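PDB 6IMQ: protein PML from Homo sapiens, which organizes PML nuclear bodies, whose biogenesis is regulated by oligomerization of its zinc-binding B1-box. Local coordinates for residues A10-F21 with Q28-E36. Sequence-based numbering, arbitrary orientation.
With ZN (zinc ion), chain H.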
loop_
_atom_site.group_PDB
_atom_site.type_symbol
_atom_site.label_atom_id
_atom_site.label_comp_id
_atom_site.label_asym_id
_atom_site.label_seq_id
_atom_site.Cartn_x
_atom_site.Cartn_y
_atom_site.Cartn_z
ATOM N N ALA B 10 13.301 3.400 -5.948
ATOM C CA ALA B 10 13.138 2.068 -5.389
ATOM C C ALA B 10 12.828 1.067 -6.492
ATOM O O ALA B 10 12.144 1.378 -7.472
ATOM C CB ALA B 10 12.022 2.057 -4.347
ATOM N N VAL B 11 13.334 -0.149 -6.323
ATOM C CA VAL B 11 13.198 -1.165 -7.355
ATOM C C VAL B 11 12.608 -2.440 -6.771
ATOM O O VAL B 11 12.723 -2.722 -5.574
ATOM C CB VAL B 11 14.551 -1.458 -8.046
ATOM C CG1 VAL B 11 15.004 -0.248 -8.856
ATOM C CG2 VAL B 11 15.599 -1.841 -7.017
ATOM N N CYS B 12 11.948 -3.197 -7.644
ATOM C CA CYS B 12 11.379 -4.486 -7.288
ATOM C C CYS B 12 12.438 -5.400 -6.686
ATOM O O CYS B 12 13.581 -5.438 -7.144
ATOM C CB CYS B 12 10.774 -5.108 -8.549
ATOM S SG CYS B 12 10.038 -6.703 -8.324
ATOM N N THR B 13 12.049 -6.136 -5.643
ATOM C CA THR B 13 13.005 -7.022 -4.992
ATOM C C THR B 13 13.360 -8.217 -5.864
ATOM O O THR B 13 14.406 -8.841 -5.646
ATOM C CB THR B 13 12.461 -7.512 -3.649
ATOM O OG1 THR B 13 11.240 -8.234 -3.849
ATOM C CG2 THR B 13 12.213 -6.330 -2.714
ATOM N N ARG B 14 12.521 -8.533 -6.850
ATOM C CA ARG B 14 12.675 -9.703 -7.700
ATOM C C ARG B 14 13.415 -9.386 -8.992
ATOM O O ARG B 14 14.388 -10.064 -9.334
ATOM C CB ARG B 14 11.291 -10.277 -8.011
ATOM C CG ARG B 14 11.287 -11.458 -8.952
ATOM C CD ARG B 14 9.995 -12.277 -8.798
ATOM N NE ARG B 14 9.967 -13.377 -9.755
ATOM C CZ ARG B 14 9.136 -13.465 -10.788
ATOM N NH1 ARG B 14 8.221 -12.531 -10.999
ATOM N NH2 ARG B 14 9.215 -14.503 -11.605
ATOM N N CYS B 15 12.963 -8.365 -9.721
ATOM C CA CYS B 15 13.555 -7.982 -10.993
ATOM C C CYS B 15 14.241 -6.621 -10.838
ATOM O O CYS B 15 14.580 -6.210 -9.722
ATOM C CB CYS B 15 12.472 -7.990 -12.075
ATOM S SG CYS B 15 11.270 -6.637 -11.968
ATOM N N LYS B 16 14.438 -5.919 -11.952
ATOM C CA LYS B 16 15.115 -4.631 -11.936
ATOM C C LYS B 16 14.178 -3.454 -12.167
ATOM O O LYS B 16 14.636 -2.306 -12.180
ATOM C CB LYS B 16 16.230 -4.605 -12.990
ATOM C CG LYS B 16 17.565 -5.199 -12.537
ATOM C CD LYS B 16 17.633 -6.699 -12.777
ATOM C CE LYS B 16 19.077 -7.195 -12.792
ATOM N NZ LYS B 16 19.173 -8.614 -13.244
ATOM N N GLU B 17 12.886 -3.701 -12.336
ATOM C CA GLU B 17 11.934 -2.651 -12.659
ATOM C C GLU B 17 11.612 -1.808 -11.433
ATOM O O GLU B 17 11.855 -2.204 -10.291
ATOM C CB GLU B 17 10.657 -3.260 -13.239
ATOM C CG GLU B 17 10.826 -3.813 -14.660
ATOM C CD GLU B 17 10.618 -2.750 -15.726
ATOM O OE1 GLU B 17 9.773 -1.852 -15.514
ATOM O OE2 GLU B 17 11.294 -2.806 -16.774
ATOM N N SER B 18 11.095 -0.610 -11.690
ATOM C CA SER B 18 10.752 0.310 -10.619
ATOM C C SER B 18 9.629 -0.253 -9.762
ATOM O O SER B 18 8.646 -0.799 -10.269
ATOM C CB SER B 18 10.351 1.666 -11.198
ATOM O OG SER B 18 8.950 1.863 -11.186
ATOM N N ALA B 19 9.797 -0.135 -8.451
ATOM C CA ALA B 19 8.816 -0.666 -7.520
ATOM C C ALA B 19 7.513 0.121 -7.606
ATOM O O ALA B 19 7.495 1.319 -7.906
ATOM C CB ALA B 19 9.352 -0.639 -6.087
ATOM N N ASP B 20 6.412 -0.582 -7.366
ATOM C CA ASP B 20 5.098 0.043 -7.344
ATOM C C ASP B 20 4.253 -0.401 -6.167
ATOM O O ASP B 20 3.219 0.219 -5.905
ATOM C CB ASP B 20 4.339 -0.256 -8.637
ATOM C CG ASP B 20 4.970 0.396 -9.843
ATOM O OD1 ASP B 20 5.418 1.558 -9.738
ATOM O OD2 ASP B 20 5.014 -0.264 -10.899
ATOM N N PHE B 21 4.651 -1.449 -5.456
ATOM C CA PHE B 21 3.868 -2.003 -4.374
ATOM C C PHE B 21 4.785 -2.359 -3.221
ATOM O O PHE B 21 5.982 -2.600 -3.387
ATOM C CB PHE B 21 3.077 -3.227 -4.828
ATOM C CG PHE B 21 2.044 -2.908 -5.842
ATOM C CD1 PHE B 21 2.370 -2.810 -7.182
ATOM C CD2 PHE B 21 0.741 -2.675 -5.449
ATOM C CE1 PHE B 21 1.408 -2.502 -8.117
ATOM C CE2 PHE B 21 -0.229 -2.366 -6.372
ATOM C CZ PHE B 21 0.100 -2.274 -7.711
ATOM N N GLN B 28 8.528 -6.390 1.470
ATOM C CA GLN B 28 9.300 -6.269 0.246
ATOM C C GLN B 28 8.625 -5.352 -0.761
ATOM O O GLN B 28 7.402 -5.181 -0.765
ATOM C CB GLN B 28 9.528 -7.635 -0.418
ATOM C CG GLN B 28 10.710 -8.398 0.095
ATOM C CD GLN B 28 10.778 -9.800 -0.471
ATOM O OE1 GLN B 28 10.068 -10.136 -1.417
ATOM N NE2 GLN B 28 11.626 -10.632 0.115
ATOM N N LEU B 29 9.451 -4.785 -1.634
ATOM C CA LEU B 29 8.999 -3.954 -2.740
ATOM C C LEU B 29 8.824 -4.781 -4.003
ATOM O O LEU B 29 9.647 -5.654 -4.305
ATOM C CB LEU B 29 10.010 -2.839 -3.001
ATOM C CG LEU B 29 10.174 -1.772 -1.918
ATOM C CD1 LEU B 29 11.467 -0.999 -2.129
ATOM C CD2 LEU B 29 8.967 -0.861 -1.941
ATOM N N LEU B 30 7.761 -4.489 -4.758
ATOM C CA LEU B 30 7.487 -5.230 -5.979
ATOM C C LEU B 30 7.033 -4.306 -7.098
ATOM O O LEU B 30 6.339 -3.311 -6.870
ATOM C CB LEU B 30 6.410 -6.298 -5.761
ATOM C CG LEU B 30 6.726 -7.401 -4.760
ATOM C CD1 LEU B 30 5.464 -8.189 -4.460
ATOM C CD2 LEU B 30 7.816 -8.299 -5.298
ATOM N N CYS B 31 7.442 -4.643 -8.322
ATOM C CA CYS B 31 6.878 -3.989 -9.490
ATOM C C CYS B 31 5.465 -4.524 -9.734
ATOM O O CYS B 31 5.041 -5.521 -9.143
ATOM C CB CYS B 31 7.758 -4.203 -10.719
ATOM S SG CYS B 31 7.735 -5.858 -11.440
ATOM N N ALA B 32 4.733 -3.855 -10.626
ATOM C CA ALA B 32 3.356 -4.253 -10.899
ATOM C C ALA B 32 3.289 -5.706 -11.362
ATOM O O ALA B 32 2.472 -6.491 -10.869
ATOM C CB ALA B 32 2.743 -3.319 -11.944
ATOM N N LYS B 33 4.149 -6.088 -12.309
ATOM C CA LYS B 33 4.110 -7.441 -12.866
ATOM C C LYS B 33 4.496 -8.490 -11.824
ATOM O O LYS B 33 3.834 -9.529 -11.717
ATOM C CB LYS B 33 4.991 -7.473 -14.124
ATOM C CG LYS B 33 6.236 -8.316 -14.083
ATOM C CD LYS B 33 5.966 -9.651 -14.734
ATOM C CE LYS B 33 6.792 -10.688 -14.071
ATOM N NZ LYS B 33 8.203 -10.782 -14.470
ATOM N N CYS B 34 5.533 -8.234 -11.023
ATOM C CA CYS B 34 5.818 -9.161 -9.933
ATOM C C CYS B 34 4.724 -9.112 -8.877
ATOM O O CYS B 34 4.430 -10.132 -8.244
ATOM C CB CYS B 34 7.184 -8.861 -9.328
ATOM S SG CYS B 34 8.557 -9.268 -10.459
ATOM N N PHE B 35 4.090 -7.955 -8.692
ATOM C CA PHE B 35 3.032 -7.879 -7.698
ATOM C C PHE B 35 1.818 -8.708 -8.105
ATOM O O PHE B 35 1.225 -9.380 -7.257
ATOM C CB PHE B 35 2.622 -6.439 -7.461
ATOM C CG PHE B 35 1.579 -6.299 -6.417
ATOM C CD1 PHE B 35 1.849 -6.649 -5.110
ATOM C CD2 PHE B 35 0.323 -5.845 -6.743
ATOM C CE1 PHE B 35 0.886 -6.529 -4.140
ATOM C CE2 PHE B 35 -0.647 -5.722 -5.785
ATOM C CZ PHE B 35 -0.364 -6.058 -4.472
ATOM N N GLU B 36 1.429 -8.686 -9.385
ATOM C CA GLU B 36 0.292 -9.506 -9.808
ATOM C C GLU B 36 0.558 -10.989 -9.542
ATOM O O GLU B 36 -0.356 -11.730 -9.163
ATOM C CB GLU B 36 -0.033 -9.249 -11.284
ATOM C CG GLU B 36 -0.220 -7.770 -11.604
ATOM C CD GLU B 36 -1.498 -7.465 -12.380
ATOM O OE1 GLU B 36 -2.173 -8.406 -12.854
ATOM O OE2 GLU B 36 -1.821 -6.265 -12.518
HETATM ZN ZN ZN H . 9.410 -7.116 -10.573
#
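A zinc site of four cysteine thiolates joins the loop 10-21 to the strand 28-30 and the start of the helix that follows it. Cys-12 and Cys-15 of the loop, and Cys-31 and Cys-34 at the helix start, each bring SG to 2.3–2.4 Å from the zinc ion. Cysteine suits these places twice over, since its sulfur binds metal and also accepts N-H bonds: Cys-31 N points almost straight at Cys-12 SG (3.3 Å, 166°), and Arg-14 N reaches the same sulfur. A chi1 of 179° swings Cys-12 SG to the side opposite its own N, where it meets the zinc ion and the Cys-31 amide. Cys-31 occupies the N-cap, its SG accepting from Cys-34 N in the first turn of the helix. Next to the metal, Arg-14 lays its extended chain along Cys-34 SG, NH1 coming within 3.3 Å, where its charge may partly offset that of the thiolates.

Two CxxC pairs, one from a loop and one spanning the N-cap and first turn of a helix, make one of the two zinc sites of the B-box finger; Leu-30 packs toward the other. Thr-13 clasps the strand through Leu-29 O, its N (2.8 Å) and OG1 (3.1 Å) arriving from opposite faces of the carbonyl plane. Where the loop becomes strand, Asp-20 N and Phe-21 N both bond to Leu-30 O, a classic beta bulge, and Leu-30 N returns a bond to Phe-21 O.

From the bulge itself Phe-21 sends its ring over Phe-35 in an offset stack, centroids 3.9 Å apart and planes 7° from parallel. Two flat rings can lie face to face between sheet and helix, with Pro-48 touching Phe-21 and Ala-46 touching Phe-35. Replacing Phe-21 by alanine is likely to leave one face of Phe-35 without its stacking partner and take from Ala-32 the ring carbon CE1 that packs against it.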